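Local coordinates for sensor histidine kinase (PDB 3VA9), which is a membrane-bound sensor kinase of a two-component system, probably autophosphorylating a histidine with ATP, represented here by its four-helix-bundle sensor domain, at residues L95-E100 and L110-Q115. Numbering follows the deposited sequence.
Sequences LGRVVE and LDILEQ
Val98 and Ile112 meet methyl to methyl, with Val98 CG2 lying 3.8 Å from Ile112 CG2, the closest side-chain approach in a small contact between largely apolar side chains. The same Val98 methyl also reaches the backbone of the facing helix: its CG2 is 3.9 Å from Leu113 N and 4.2 Å from Leu113 CB, so one branch touches two successive residues. Torsion accounts for the choice of branch, since CG1 takes the position anti to the backbone N (chi1 173°) and CG2 is left beside that nitrogen, directed across the interface. The side chains of Val98 and Ile112 run past one another with opposed directions, so they lie alongside and do not meet end on. Ile112 sets out toward Val98, but only its short CG2 branch stays at the interface; the CG1 branch leads away. Arg97, an exposed residue, contributes its aliphatic part, with CG 4.1 Å from Ile112 CG2, while bends at chi2 and chi3 turn the rest of the chain aside. No hydrogen bond links the two segments, and only 152 Å² is buried between them.

Backbone geometry matches this light packing. The segment axes approach to 9.1 Å and run nearly antiparallel, at 168°, with Val98 and Leu113 holding the closest CA pair at 6.2 Å. Within 95-100, the bond from Val99 N to Leu95 O, 2.8 Å, is part of the helical frame that carries Val98. Val98 also touches Glu38 and Leu42 of helix 18-44, and Val99 touches Glu38 as well as Arg50 and Tyr53 of helix 47-70. The antiparallel axes and the short link between helix 75-101 and helix 106-116 define a helical hairpin at one end of the four-helix bundle of this CHASE3 sensor domain.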
ATOM      1  N   LEU A  95      -7.107  -6.831   2.083  1.00 27.84           N
ATOM      2  CA  LEU A  95      -7.884  -6.518   0.878  1.00 28.45           C
ATOM      3  C   LEU A  95      -8.114  -7.741  -0.014  1.00 30.00           C
ATOM      4  O   LEU A  95      -9.216  -7.953  -0.523  1.00 27.54           O
ATOM      5  CB  LEU A  95      -7.164  -5.441   0.058  1.00 28.25           C
ATOM      6  CG  LEU A  95      -6.887  -4.095   0.725  1.00 24.30           C
ATOM      7  CD1 LEU A  95      -6.182  -3.145  -0.248  1.00 21.77           C
ATOM      8  CD2 LEU A  95      -8.189  -3.465   1.266  1.00 22.83           C
ATOM      9  N   GLY A  96      -7.063  -8.538  -0.199  1.00 29.11           N
ATOM     10  CA  GLY A  96      -7.129  -9.732  -1.032  1.00 19.72           C
ATOM     11  C   GLY A  96      -8.144 -10.732  -0.510  1.00 30.82           C
ATOM     12  O   GLY A  96      -8.791 -11.434  -1.285  1.00 34.15           O
ATOM     13  N   ARG A  97      -8.294 -10.797   0.808  1.00 31.48           N
ATOM     14  CA  ARG A  97      -9.268 -11.708   1.413  1.00 29.46           C
ATOM     15  C   ARG A  97     -10.689 -11.212   1.138  1.00 32.91           C
ATOM     16  O   ARG A  97     -11.583 -11.997   0.831  1.00 43.76           O
ATOM     17  CB  ARG A  97      -9.010 -11.836   2.920  1.00 27.35           C
ATOM     18  CG  ARG A  97     -10.003 -12.704   3.697  1.00 41.50           C
ATOM     19  CD  ARG A  97     -10.100 -14.130   3.142  1.00 47.02           C
ATOM     20  NE  ARG A  97      -8.815 -14.645   2.681  1.00 37.85           N
ATOM     21  CZ  ARG A  97      -8.685 -15.618   1.779  1.00 46.81           C
ATOM     22  NH1 ARG A  97      -9.765 -16.179   1.254  1.00 44.51           N
ATOM     23  NH2 ARG A  97      -7.479 -16.026   1.396  1.00 50.29           N
ATOM     24  N   VAL A  98     -10.884  -9.901   1.254  1.00 26.27           N
ATOM     25  CA  VAL A  98     -12.165  -9.275   0.972  1.00 28.59           C
ATOM     26  C   VAL A  98     -12.539  -9.442  -0.504  1.00 29.23           C
ATOM     27  O   VAL A  98     -13.686  -9.731  -0.831  1.00 31.74           O
ATOM     28  CB  VAL A  98     -12.121  -7.775   1.271  1.00 34.67           C
ATOM     29  CG1 VAL A  98     -13.410  -7.114   0.808  1.00 37.86           C
ATOM     30  CG2 VAL A  98     -11.865  -7.524   2.758  1.00 33.08           C
ATOM     31  N   VAL A  99     -11.560  -9.238  -1.379  1.00 25.52           N
ATOM     32  CA  VAL A  99     -11.727  -9.414  -2.822  1.00 34.98           C
ATOM     33  C   VAL A  99     -12.077 -10.871  -3.139  1.00 38.55           C
ATOM     34  O   VAL A  99     -12.883 -11.152  -4.030  1.00 35.09           O
ATOM     35  CB  VAL A  99     -10.436  -8.996  -3.578  1.00 25.48           C
ATOM     36  CG1 VAL A  99     -10.363  -9.624  -4.946  1.00 22.83           C
ATOM     37  CG2 VAL A  99     -10.343  -7.485  -3.679  1.00 27.23           C
ATOM     38  N   GLU A 100     -11.479 -11.791  -2.385  1.00 34.39           N
ATOM     39  CA  GLU A 100     -11.736 -13.220  -2.556  1.00 38.06           C
ATOM     40  C   GLU A 100     -13.163 -13.602  -2.178  1.00 42.32           C
ATOM     41  O   GLU A 100     -13.830 -14.332  -2.913  1.00 43.81           O
ATOM     42  CB  GLU A 100     -10.732 -14.057  -1.759  1.00 40.35           C
ATOM     43  CG  GLU A 100      -9.432 -14.303  -2.496  1.00 43.05           C
ATOM     44  CD  GLU A 100      -9.625 -15.136  -3.753  1.00 49.83           C
ATOM     45  OE1 GLU A 100     -10.484 -16.045  -3.744  1.00 54.15           O
ATOM     46  OE2 GLU A 100      -8.911 -14.888  -4.746  1.00 54.18           O
ATOM     47  N   LEU A 110     -18.148  -7.915   3.838  1.00 30.72           N
ATOM     48  CA  LEU A 110     -18.320  -6.707   4.634  1.00 34.71           C
ATOM     49  C   LEU A 110     -17.880  -6.925   6.073  1.00 40.20           C
ATOM     50  O   LEU A 110     -17.275  -6.037   6.691  1.00 34.56           O
ATOM     51  CB  LEU A 110     -19.785  -6.254   4.619  1.00 41.31           C
ATOM     52  CG  LEU A 110     -20.309  -5.458   3.421  1.00 53.38           C
ATOM     53  CD1 LEU A 110     -21.792  -5.146   3.603  1.00 56.46           C
ATOM     54  CD2 LEU A 110     -19.518  -4.174   3.242  1.00 51.51           C
ATOM     55  N   ASP A 111     -18.213  -8.099   6.604  1.00 33.76           N
ATOM     56  CA  ASP A 111     -17.825  -8.476   7.960  1.00 39.45           C
ATOM     57  C   ASP A 111     -16.306  -8.409   8.068  1.00 35.53           C
ATOM     58  O   ASP A 111     -15.766  -7.865   9.022  1.00 39.49           O
ATOM     59  CB  ASP A 111     -18.338  -9.888   8.291  1.00 44.18           C
ATOM     60  CG  ASP A 111     -17.691 -10.482   9.541  1.00 57.46           C
ATOM     61  OD1 ASP A 111     -17.480  -9.736  10.519  1.00 65.28           O
ATOM     62  OD2 ASP A 111     -17.405 -11.703   9.551  1.00 61.29           O
ATOM     63  N   ILE A 112     -15.630  -8.949   7.061  1.00 36.92           N
ATOM     64  CA  ILE A 112     -14.176  -8.984   7.037  1.00 30.62           C
ATOM     65  C   ILE A 112     -13.566  -7.605   6.815  1.00 34.99           C
ATOM     66  O   ILE A 112     -12.618  -7.239   7.497  1.00 36.08           O
ATOM     67  CB  ILE A 112     -13.665  -9.980   5.982  1.00 34.70           C
ATOM     68  CG1 ILE A 112     -14.045 -11.400   6.404  1.00 37.55           C
ATOM     69  CG2 ILE A 112     -12.160  -9.833   5.775  1.00 31.03           C
ATOM     70  CD1 ILE A 112     -13.753 -11.701   7.877  1.00 36.38           C
ATOM     71  N   LEU A 113     -14.122  -6.844   5.876  1.00 37.01           N
ATOM     72  CA  LEU A 113     -13.696  -5.458   5.655  1.00 35.28           C
ATOM     73  C   LEU A 113     -13.774  -4.635   6.932  1.00 34.86           C
ATOM     74  O   LEU A 113     -12.892  -3.826   7.215  1.00 39.95           O
ATOM     75  CB  LEU A 113     -14.535  -4.788   4.564  1.00 29.50           C
ATOM     76  CG  LEU A 113     -14.128  -3.372   4.130  1.00 36.20           C
ATOM     77  CD1 LEU A 113     -14.541  -3.106   2.684  1.00 35.58           C
ATOM     78  CD2 LEU A 113     -14.703  -2.293   5.061  1.00 30.20           C
ATOM     79  N   GLU A 114     -14.832  -4.840   7.704  1.00 34.09           N
ATOM     80  CA  GLU A 114     -14.989  -4.112   8.963  1.00 39.38           C
ATOM     81  C   GLU A 114     -14.078  -4.635  10.091  1.00 38.40           C
ATOM     82  O   GLU A 114     -13.509  -3.842  10.841  1.00 42.88           O
ATOM     83  CB  GLU A 114     -16.464  -4.049   9.361  1.00 38.23           C
ATOM     84  CG  GLU A 114     -17.270  -3.197   8.374  1.00 48.91           C
ATOM     85  CD  GLU A 114     -18.768  -3.188   8.645  1.00 57.86           C
ATOM     86  OE1 GLU A 114     -19.200  -3.757   9.669  1.00 63.36           O
ATOM     87  OE2 GLU A 114     -19.515  -2.612   7.822  1.00 56.50           O
ATOM     88  N   GLN A 115     -13.913  -5.952  10.183  1.00 33.41           N
ATOM     89  CA  GLN A 115     -12.944  -6.542  11.117  1.00 44.74           C
ATOM     90  C   GLN A 115     -11.518  -6.050  10.859  1.00 42.27           C
ATOM     91  O   GLN A 115     -10.764  -5.802  11.796  1.00 38.99           O
ATOM     92  CB  GLN A 115     -12.956  -8.072  11.037  1.00 44.83           C
ATOM     93  CG  GLN A 115     -14.260  -8.714  11.454  1.00 62.04           C
ATOM     94  CD  GLN A 115     -14.462  -8.707  12.955  1.00 74.13           C
ATOM     95  OE1 GLN A 115     -13.627  -8.194  13.703  1.00 79.71           O
ATOM     96  NE2 GLN A 115     -15.572  -9.286  13.405  1.00 72.36           N
TER